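Local coordinates for protein transcriptional regulator, AraC family (Pseudomonas putida, PDB 3GRA) that probably acts as a sequence-specific DNA-binding transcription factor, of which this chain is the DJ-1/PfpI-like domain rather than the DNA-binding part, at residues P5-I11 and S38-L44; L72-C78 and M102-L107. All coordinates share one frame. Numbering follows the deposited sequence.

Interaction 1 (P5-I11 and S38-L44); sequences PYRVDFI and SFQFTPL
R7 and D9 of 5-11 form a salt bridge, R7 NH2 to D9 OD1 at 2.8 Å, both with chi1 in m, and the same R7 NH2 reaches across to donate a hydrogen bond to T42 OG1 at 3.3 Å. The main-chain ladder of hydrogen bonds is parallel: Y6 N to S38 O (2.9 Å), Q40 N to Y6 O (2.9 Å), V8 N to Q40 O (2.8 Å), F10 N to T42 O (3.1 Å) and L44 N to F10 O (2.8 Å). Between the third and fourth rungs the ladder opens, T42 N lying 3.5 Å from V8 O. The register runs from Y6 opposite F39 to I11 opposite L44, and strands 6-11 and 39-44, both extended, cross at -17° with axes 4.6 Å apart. The two strands belong to the first beta-alpha-beta unit of a DJ-1/PfpI domain; helix 18-34 makes the crossover and covers the face bearing V8 and F41. On that face Y6 CB meets F39 CD1 at 3.6 Å, V8 CG1 lies 3.9 Å from F41 CB, and F10 (chi1 m) brings CE2 to 4.1 Å from F41 CB; helix 161-176 packs on Y6 and F39. On the face of R7, D9 and I11, the aliphatic L44 (m, t) sets CD1 3.5 Å from D9 OD2, and Q40 NE2 approaches P5 CB at 3.1 Å.

Interaction 2 (L72-C78 and M102-L107); sequences LDLLVVC and MALGGL
Small residues on one strand can accommodate branched ones on its neighbour. V76 (t) pairs with G105 (CA-CA 4.2 Å), where a CB on G105 would crowd V76 CG1, which lies 3.7 Å from G106 N. L74 (t, p) sets CD1 3.8 Å from A103 CB, and L107 (m, t) brings CD1 to 3.7 Å from C78 SG. On the opposite face, L75 (t, p) places CB 3.9 Å from L104 CD2. At the start of the pair, selenomethionine M102 (m, t, p) curls CE to 3.4 Å from L75 CB and 3.5 Å from L72 CB. Extended strands 74-78 and 103-107 cross at -21°, in register from L74-A103 to C78-L107. The hydrogen bonds are A103 N-D73 O (3.1 Å), L75 N-A103 O (3.3 Å, weak), G105 N-L75 O (2.9 Å), V77 N-G105 O (2.7 Å) and L107 N-V77 O (2.9 Å). Helix 90-100, the crossover of this beta-alpha-beta unit, packs on L75, V77 and L104; helix 161-176 covers L74 and L107, and strand 6-12 flanks 74-78.

Interactions 1 and 2 are the strand pairs of two beta-alpha-beta units in series along the chain, sharing one sheet and joined where strand 6-12 lies beside strand 74-78, giving the order 39-45, 6-12, 74-78, 103-107. Their centres are about 9 Å apart. The seam is probably hydrogen-bonded through I11 N to V76 O at 2.7 Å and V76 N to D9 O at 2.8 Å, with Y6 CE1 packing 3.3 Å from D73 CB. D91, a Mg(2+) ligand seen in this protein though not metal-bound in this chain, lies in the first turn of crossover helix 90-100: its side chain is about 9 Å from that of V77 and about 11 Å from that of I11.

Interaction 1 (P5-I11 and S38-L44)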
ATOM      1  N   PRO A   5      14.873  -2.060 -19.469  1.00 42.40           N
ATOM      2  CA  PRO A   5      14.016  -2.200 -18.268  1.00 41.43           C
ATOM      3  C   PRO A   5      14.688  -1.623 -17.024  1.00 38.31           C
ATOM      4  O   PRO A   5      15.703  -2.133 -16.568  1.00 39.38           O
ATOM      5  CB  PRO A   5      13.742  -3.690 -18.096  1.00 43.16           C
ATOM      6  CG  PRO A   5      15.003  -4.287 -18.722  1.00 43.11           C
ATOM      7  CD  PRO A   5      15.274  -3.393 -19.951  1.00 44.46           C
ATOM      8  N   TYR A   6      14.133  -0.545 -16.485  1.00 36.51           N
ATOM      9  CA  TYR A   6      14.709   0.065 -15.287  1.00 35.70           C
ATOM     10  C   TYR A   6      14.337  -0.843 -14.100  1.00 33.89           C
ATOM     11  O   TYR A   6      13.159  -1.101 -13.855  1.00 34.55           O
ATOM     12  CB  TYR A   6      14.140   1.479 -15.102  1.00 33.02           C
ATOM     13  CG  TYR A   6      14.883   2.310 -14.079  1.00 31.51           C
ATOM     14  CD1 TYR A   6      16.130   2.861 -14.366  1.00 32.13           C
ATOM     15  CD2 TYR A   6      14.351   2.514 -12.810  1.00 32.04           C
ATOM     16  CE1 TYR A   6      16.831   3.599 -13.402  1.00 31.07           C
ATOM     17  CE2 TYR A   6      15.031   3.237 -11.844  1.00 31.29           C
ATOM     18  CZ  TYR A   6      16.268   3.780 -12.138  1.00 31.65           C
ATOM     19  OH  TYR A   6      16.911   4.502 -11.160  1.00 28.42           O
ATOM     20  N   ARG A   7      15.342  -1.346 -13.393  1.00 34.30           N
ATOM     21  CA  ARG A   7      15.119  -2.242 -12.253  1.00 35.45           C
ATOM     22  C   ARG A   7      15.135  -1.544 -10.904  1.00 31.88           C
ATOM     23  O   ARG A   7      16.143  -0.966 -10.514  1.00 29.33           O
ATOM     24  CB  ARG A   7      16.175  -3.358 -12.217  1.00 39.52           C
ATOM     25  CG  ARG A   7      15.855  -4.588 -13.063  1.00 47.78           C
ATOM     26  CD  ARG A   7      16.489  -5.833 -12.441  1.00 54.88           C
ATOM     27  NE  ARG A   7      16.053  -6.014 -11.052  1.00 59.07           N
ATOM     28  CZ  ARG A   7      14.855  -6.473 -10.692  1.00 61.07           C
ATOM     29  NH1 ARG A   7      13.966  -6.812 -11.616  1.00 62.16           N
ATOM     30  NH2 ARG A   7      14.535  -6.575  -9.410  1.00 61.44           N
ATOM     31  N   VAL A   8      14.020  -1.610 -10.187  1.00 31.33           N
ATOM     32  CA  VAL A   8      13.943  -0.993  -8.869  1.00 31.10           C
ATOM     33  C   VAL A   8      13.371  -1.927  -7.801  1.00 30.43           C
ATOM     34  O   VAL A   8      12.280  -2.465  -7.946  1.00 30.18           O
ATOM     35  CB  VAL A   8      13.106   0.300  -8.910  1.00 32.09           C
ATOM     36  CG1 VAL A   8      11.750   0.006  -9.518  1.00 34.89           C
ATOM     37  CG2 VAL A   8      12.946   0.880  -7.494  1.00 31.47           C
ATOM     38  N   ASP A   9      14.127  -2.113  -6.725  1.00 29.50           N
ATOM     39  CA  ASP A   9      13.705  -2.961  -5.611  1.00 28.37           C
ATOM     40  C   ASP A   9      13.396  -2.117  -4.370  1.00 27.03           C
ATOM     41  O   ASP A   9      14.019  -1.085  -4.130  1.00 24.14           O
ATOM     42  CB  ASP A   9      14.778  -3.992  -5.273  1.00 29.77           C
ATOM     43  CG  ASP A   9      14.696  -5.235  -6.145  1.00 32.27           C
ATOM     44  OD1 ASP A   9      13.779  -5.319  -6.997  1.00 34.25           O
ATOM     45  OD2 ASP A   9      15.552  -6.130  -5.967  1.00 34.17           O
ATOM     46  N   PHE A  10      12.444  -2.592  -3.574  1.00 24.83           N
ATOM     47  CA  PHE A  10      12.014  -1.890  -2.381  1.00 23.76           C
ATOM     48  C   PHE A  10      12.256  -2.697  -1.119  1.00 24.90           C
ATOM     49  O   PHE A  10      11.688  -3.774  -0.949  1.00 27.15           O
ATOM     50  CB  PHE A  10      10.516  -1.583  -2.477  1.00 22.25           C
ATOM     51  CG  PHE A  10      10.135  -0.717  -3.648  1.00 23.20           C
ATOM     52  CD1 PHE A  10      10.035   0.660  -3.507  1.00 22.23           C
ATOM     53  CD2 PHE A  10       9.839  -1.290  -4.889  1.00 24.40           C
ATOM     54  CE1 PHE A  10       9.641   1.464  -4.582  1.00 22.41           C
ATOM     55  CE2 PHE A  10       9.446  -0.501  -5.971  1.00 22.26           C
ATOM     56  CZ  PHE A  10       9.346   0.878  -5.818  1.00 22.26           C
ATOM     57  N   ILE A  11      13.091  -2.183  -0.223  1.00 23.58           N
ATOM     58  CA  ILE A  11      13.333  -2.878   1.033  1.00 23.82           C
ATOM     59  C   ILE A  11      12.218  -2.476   1.993  1.00 24.01           C
ATOM     60  O   ILE A  11      12.124  -1.315   2.399  1.00 21.32           O
ATOM     61  CB  ILE A  11      14.703  -2.504   1.647  1.00 26.33           C
ATOM     62  CG1 ILE A  11      15.834  -2.951   0.715  1.00 25.25           C
ATOM     63  CG2 ILE A  11      14.876  -3.213   2.991  1.00 26.07           C
ATOM     64  CD1 ILE A  11      17.184  -2.480   1.142  1.00 28.34           C
ATOM     65  N   SER A  38       8.887  -1.273 -18.869  1.00 51.13           N
ATOM     66  CA  SER A  38       9.611  -0.043 -18.588  1.00 48.41           C
ATOM     67  C   SER A  38      10.316  -0.238 -17.246  1.00 44.06           C
ATOM     68  O   SER A  38      11.420   0.250 -17.037  1.00 42.24           O
ATOM     69  CB  SER A  38       8.646   1.138 -18.501  1.00 48.78           C
ATOM     70  OG  SER A  38       7.941   1.308 -19.715  1.00 50.69           O
ATOM     71  N   PHE A  39       9.672  -0.990 -16.355  1.00 40.77           N
ATOM     72  CA  PHE A  39      10.211  -1.249 -15.016  1.00 38.34           C
ATOM     73  C   PHE A  39      10.060  -2.700 -14.541  1.00 36.77           C
ATOM     74  O   PHE A  39       9.074  -3.367 -14.844  1.00 35.01           O
ATOM     75  CB  PHE A  39       9.494  -0.375 -13.977  1.00 35.09           C
ATOM     76  CG  PHE A  39       9.631   1.098 -14.203  1.00 33.71           C
ATOM     77  CD1 PHE A  39      10.804   1.758 -13.879  1.00 34.37           C
ATOM     78  CD2 PHE A  39       8.569   1.836 -14.710  1.00 32.42           C
ATOM     79  CE1 PHE A  39      10.919   3.126 -14.049  1.00 34.45           C
ATOM     80  CE2 PHE A  39       8.677   3.207 -14.885  1.00 31.65           C
ATOM     81  CZ  PHE A  39       9.852   3.855 -14.553  1.00 30.80           C
ATOM     82  N   GLN A  40      11.042  -3.150 -13.764  1.00 36.73           N
ATOM     83  CA  GLN A  40      11.036  -4.471 -13.136  1.00 37.02           C
ATOM     84  C   GLN A  40      11.284  -4.161 -11.654  1.00 35.83           C
ATOM     85  O   GLN A  40      12.251  -3.476 -11.310  1.00 35.35           O
ATOM     86  CB  GLN A  40      12.171  -5.359 -13.654  1.00 37.69           C
ATOM     87  CG  GLN A  40      12.199  -5.538 -15.152  1.00 43.02           C
ATOM     88  CD  GLN A  40      13.291  -6.496 -15.591  1.00 45.10           C
ATOM     89  OE1 GLN A  40      13.125  -7.715 -15.524  1.00 46.02           O
ATOM     90  NE2 GLN A  40      14.421  -5.947 -16.034  1.00 43.90           N
ATOM     91  N   PHE A  41      10.425  -4.667 -10.779  1.00 35.19           N
ATOM     92  CA  PHE A  41      10.556  -4.392  -9.350  1.00 34.71           C
ATOM     93  C   PHE A  41      10.268  -5.607  -8.460  1.00 33.70           C
ATOM     94  O   PHE A  41       9.586  -6.543  -8.876  1.00 30.39           O
ATOM     95  CB  PHE A  41       9.627  -3.226  -8.999  1.00 34.89           C
ATOM     96  CG  PHE A  41       8.417  -3.147  -9.880  1.00 36.98           C
ATOM     97  CD1 PHE A  41       7.300  -3.924  -9.622  1.00 39.64           C
ATOM     98  CD2 PHE A  41       8.431  -2.357 -11.028  1.00 40.05           C
ATOM     99  CE1 PHE A  41       6.201  -3.921 -10.496  1.00 41.54           C
ATOM    100  CE2 PHE A  41       7.345  -2.345 -11.909  1.00 40.31           C
ATOM    101  CZ  PHE A  41       6.231  -3.131 -11.641  1.00 41.61           C
ATOM    102  N   THR A  42      10.795  -5.574  -7.236  1.00 32.09           N
ATOM    103  CA  THR A  42      10.619  -6.670  -6.289  1.00 32.58           C
ATOM    104  C   THR A  42      10.602  -6.219  -4.826  1.00 30.38           C
ATOM    105  O   THR A  42      11.453  -5.446  -4.389  1.00 25.34           O
ATOM    106  CB  THR A  42      11.757  -7.696  -6.397  1.00 34.57           C
ATOM    107  OG1 THR A  42      12.037  -7.961  -7.774  1.00 40.11           O
ATOM    108  CG2 THR A  42      11.360  -8.994  -5.720  1.00 35.14           C
ATOM    109  N   PRO A  43       9.610  -6.682  -4.058  1.00 28.47           N
ATOM    110  CA  PRO A  43       9.578  -6.285  -2.652  1.00 27.08           C
ATOM    111  C   PRO A  43      10.650  -7.144  -1.963  1.00 26.15           C
ATOM    112  O   PRO A  43      10.748  -8.350  -2.225  1.00 21.16           O
ATOM    113  CB  PRO A  43       8.154  -6.640  -2.222  1.00 28.26           C
ATOM    114  CG  PRO A  43       7.807  -7.818  -3.104  1.00 27.92           C
ATOM    115  CD  PRO A  43       8.418  -7.461  -4.438  1.00 29.33           C
ATOM    116  N   LEU A  44      11.467  -6.514  -1.124  1.00 24.24           N
ATOM    117  CA  LEU A  44      12.539  -7.210  -0.430  1.00 25.66           C
ATOM    118  C   LEU A  44      12.459  -7.089   1.100  1.00 24.36           C
ATOM    119  O   LEU A  44      12.007  -6.082   1.636  1.00 23.28           O
ATOM    120  CB  LEU A  44      13.906  -6.680  -0.896  1.00 25.51           C
ATOM    121  CG  LEU A  44      14.361  -6.772  -2.362  1.00 26.90           C
ATOM    122  CD1 LEU A  44      15.760  -6.150  -2.450  1.00 26.02           C
ATOM    123  CD2 LEU A  44      14.397  -8.213  -2.855  1.00 24.55           C
TER

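Interaction 2 (L72-C78 and M102-L107)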
ATOM      1  N   LEU A  72      20.553  -4.088 -10.017  1.00 45.70           N
ATOM      2  CA  LEU A  72      19.647  -2.988  -9.709  1.00 43.47           C
ATOM      3  C   LEU A  72      20.053  -1.597 -10.171  1.00 41.34           C
ATOM      4  O   LEU A  72      21.225  -1.236 -10.161  1.00 39.47           O
ATOM      5  CB  LEU A  72      19.406  -2.927  -8.198  1.00 44.11           C
ATOM      6  CG  LEU A  72      18.120  -3.528  -7.628  1.00 45.93           C
ATOM      7  CD1 LEU A  72      17.917  -4.936  -8.160  1.00 45.31           C
ATOM      8  CD2 LEU A  72      18.195  -3.527  -6.104  1.00 45.16           C
ATOM      9  N   ASP A  73      19.056  -0.814 -10.566  1.00 39.20           N
ATOM     10  CA  ASP A  73      19.277   0.572 -10.953  1.00 36.80           C
ATOM     11  C   ASP A  73      18.907   1.432  -9.750  1.00 35.77           C
ATOM     12  O   ASP A  73      19.456   2.517  -9.561  1.00 36.25           O
ATOM     13  CB  ASP A  73      18.393   0.961 -12.133  1.00 36.47           C
ATOM     14  CG  ASP A  73      18.866   0.349 -13.436  1.00 37.66           C
ATOM     15  OD1 ASP A  73      20.040   0.572 -13.808  1.00 38.75           O
ATOM     16  OD2 ASP A  73      18.068  -0.347 -14.085  1.00 34.51           O
ATOM     17  N   LEU A  74      17.987   0.934  -8.923  1.00 33.35           N
ATOM     18  CA  LEU A  74      17.540   1.694  -7.757  1.00 30.27           C
ATOM     19  C   LEU A  74      17.022   0.844  -6.602  1.00 29.52           C
ATOM     20  O   LEU A  74      16.125   0.018  -6.765  1.00 30.52           O
ATOM     21  CB  LEU A  74      16.451   2.686  -8.178  1.00 26.13           C
ATOM     22  CG  LEU A  74      15.684   3.462  -7.097  1.00 26.29           C
ATOM     23  CD1 LEU A  74      16.591   4.488  -6.420  1.00 23.25           C
ATOM     24  CD2 LEU A  74      14.479   4.135  -7.736  1.00 24.74           C
ATOM     25  N   LEU A  75      17.602   1.067  -5.433  1.00 28.22           N
ATOM     26  CA  LEU A  75      17.224   0.365  -4.219  1.00 25.63           C
ATOM     27  C   LEU A  75      16.577   1.409  -3.323  1.00 22.91           C
ATOM     28  O   LEU A  75      17.214   2.392  -2.955  1.00 19.70           O
ATOM     29  CB  LEU A  75      18.466  -0.211  -3.529  1.00 27.04           C
ATOM     30  CG  LEU A  75      18.267  -1.105  -2.299  1.00 27.33           C
ATOM     31  CD1 LEU A  75      17.359  -2.277  -2.655  1.00 28.48           C
ATOM     32  CD2 LEU A  75      19.620  -1.632  -1.830  1.00 26.63           C
ATOM     33  N   VAL A  76      15.311   1.182  -2.983  1.00 21.95           N
ATOM     34  CA  VAL A  76      14.548   2.089  -2.144  1.00 20.63           C
ATOM     35  C   VAL A  76      14.251   1.528  -0.747  1.00 21.93           C
ATOM     36  O   VAL A  76      13.762   0.401  -0.602  1.00 21.39           O
ATOM     37  CB  VAL A  76      13.206   2.433  -2.815  1.00 20.15           C
ATOM     38  CG1 VAL A  76      12.536   3.592  -2.089  1.00 17.28           C
ATOM     39  CG2 VAL A  76      13.433   2.779  -4.292  1.00 21.06           C
ATOM     40  N   VAL A  77      14.547   2.321   0.281  1.00 22.41           N
ATOM     41  CA  VAL A  77      14.286   1.908   1.646  1.00 21.07           C
ATOM     42  C   VAL A  77      12.924   2.466   2.046  1.00 23.45           C
ATOM     43  O   VAL A  77      12.704   3.696   2.065  1.00 22.33           O
ATOM     44  CB  VAL A  77      15.351   2.427   2.643  1.00 21.76           C
ATOM     45  CG1 VAL A  77      15.018   1.907   4.053  1.00 21.61           C
ATOM     46  CG2 VAL A  77      16.741   1.964   2.227  1.00 21.52           C
ATOM     47  N   CYS A  78      12.007   1.554   2.343  1.00 22.16           N
ATOM     48  CA  CYS A  78      10.664   1.937   2.731  1.00 23.69           C
ATOM     49  C   CYS A  78      10.461   1.811   4.235  1.00 23.73           C
ATOM     50  O   CYS A  78      10.571   0.723   4.816  1.00 23.20           O
ATOM     51  CB  CYS A  78       9.636   1.083   1.993  1.00 22.97           C
ATOM     52  SG  CYS A  78       9.833   1.130   0.200  1.00 31.42           S
HETATM   53  N   MSE A 102      24.734   2.573  -8.024  1.00 38.03           N
HETATM   54  CA  MSE A 102      23.275   2.551  -7.902  1.00 35.78           C
HETATM   55  C   MSE A 102      22.660   3.857  -7.417  1.00 34.39           C
HETATM   56  O   MSE A 102      23.285   4.625  -6.695  1.00 32.78           O
HETATM   57  CB  MSE A 102      22.833   1.474  -6.916  1.00 36.16           C
HETATM   58  CG  MSE A 102      22.956   0.040  -7.377  1.00 39.89           C
HETATM   59 SE   MSE A 102      22.232  -1.075  -6.136  1.00 39.16          SE
HETATM   60  CE  MSE A 102      20.707  -0.467  -6.041  1.00 29.16           C
ATOM     61  N   ALA A 103      21.419   4.100  -7.824  1.00 33.40           N
ATOM     62  CA  ALA A 103      20.695   5.263  -7.343  1.00 33.18           C
ATOM     63  C   ALA A 103      20.087   4.675  -6.068  1.00 31.48           C
ATOM     64  O   ALA A 103      19.876   3.456  -5.993  1.00 29.60           O
ATOM     65  CB  ALA A 103      19.600   5.670  -8.330  1.00 32.74           C
ATOM     66  N   LEU A 104      19.827   5.509  -5.070  1.00 29.67           N
ATOM     67  CA  LEU A 104      19.248   5.027  -3.811  1.00 29.63           C
ATOM     68  C   LEU A 104      18.064   5.883  -3.392  1.00 29.50           C
ATOM     69  O   LEU A 104      18.014   7.078  -3.711  1.00 29.46           O
ATOM     70  CB  LEU A 104      20.301   5.024  -2.704  1.00 27.43           C
ATOM     71  CG  LEU A 104      21.487   4.096  -2.941  1.00 29.30           C
ATOM     72  CD1 LEU A 104      22.488   4.247  -1.792  1.00 27.67           C
ATOM     73  CD2 LEU A 104      20.991   2.658  -3.059  1.00 29.46           C
ATOM     74  N   GLY A 105      17.117   5.277  -2.675  1.00 28.41           N
ATOM     75  CA  GLY A 105      15.930   6.010  -2.266  1.00 28.23           C
ATOM     76  C   GLY A 105      15.325   5.676  -0.914  1.00 28.77           C
ATOM     77  O   GLY A 105      15.754   4.728  -0.241  1.00 28.21           O
ATOM     78  N   GLY A 106      14.316   6.461  -0.529  1.00 27.23           N
ATOM     79  CA  GLY A 106      13.637   6.269   0.746  1.00 25.65           C
ATOM     80  C   GLY A 106      12.249   6.889   0.801  1.00 25.03           C
ATOM     81  O   GLY A 106      12.054   8.031   0.367  1.00 24.15           O
ATOM     82  N   LEU A 107      11.287   6.142   1.342  1.00 22.98           N
ATOM     83  CA  LEU A 107       9.902   6.616   1.469  1.00 22.89           C
ATOM     84  C   LEU A 107       9.572   6.783   2.948  1.00 23.24           C
ATOM     85  O   LEU A 107      10.024   5.989   3.780  1.00 25.61           O
ATOM     86  CB  LEU A 107       8.919   5.623   0.816  1.00 19.33           C
ATOM     87  CG  LEU A 107       9.227   5.196  -0.638  1.00 21.05           C
ATOM     88  CD1 LEU A 107       8.173   4.185  -1.100  1.00 19.81           C
ATOM     89  CD2 LEU A 107       9.252   6.426  -1.587  1.00 16.41           C
TER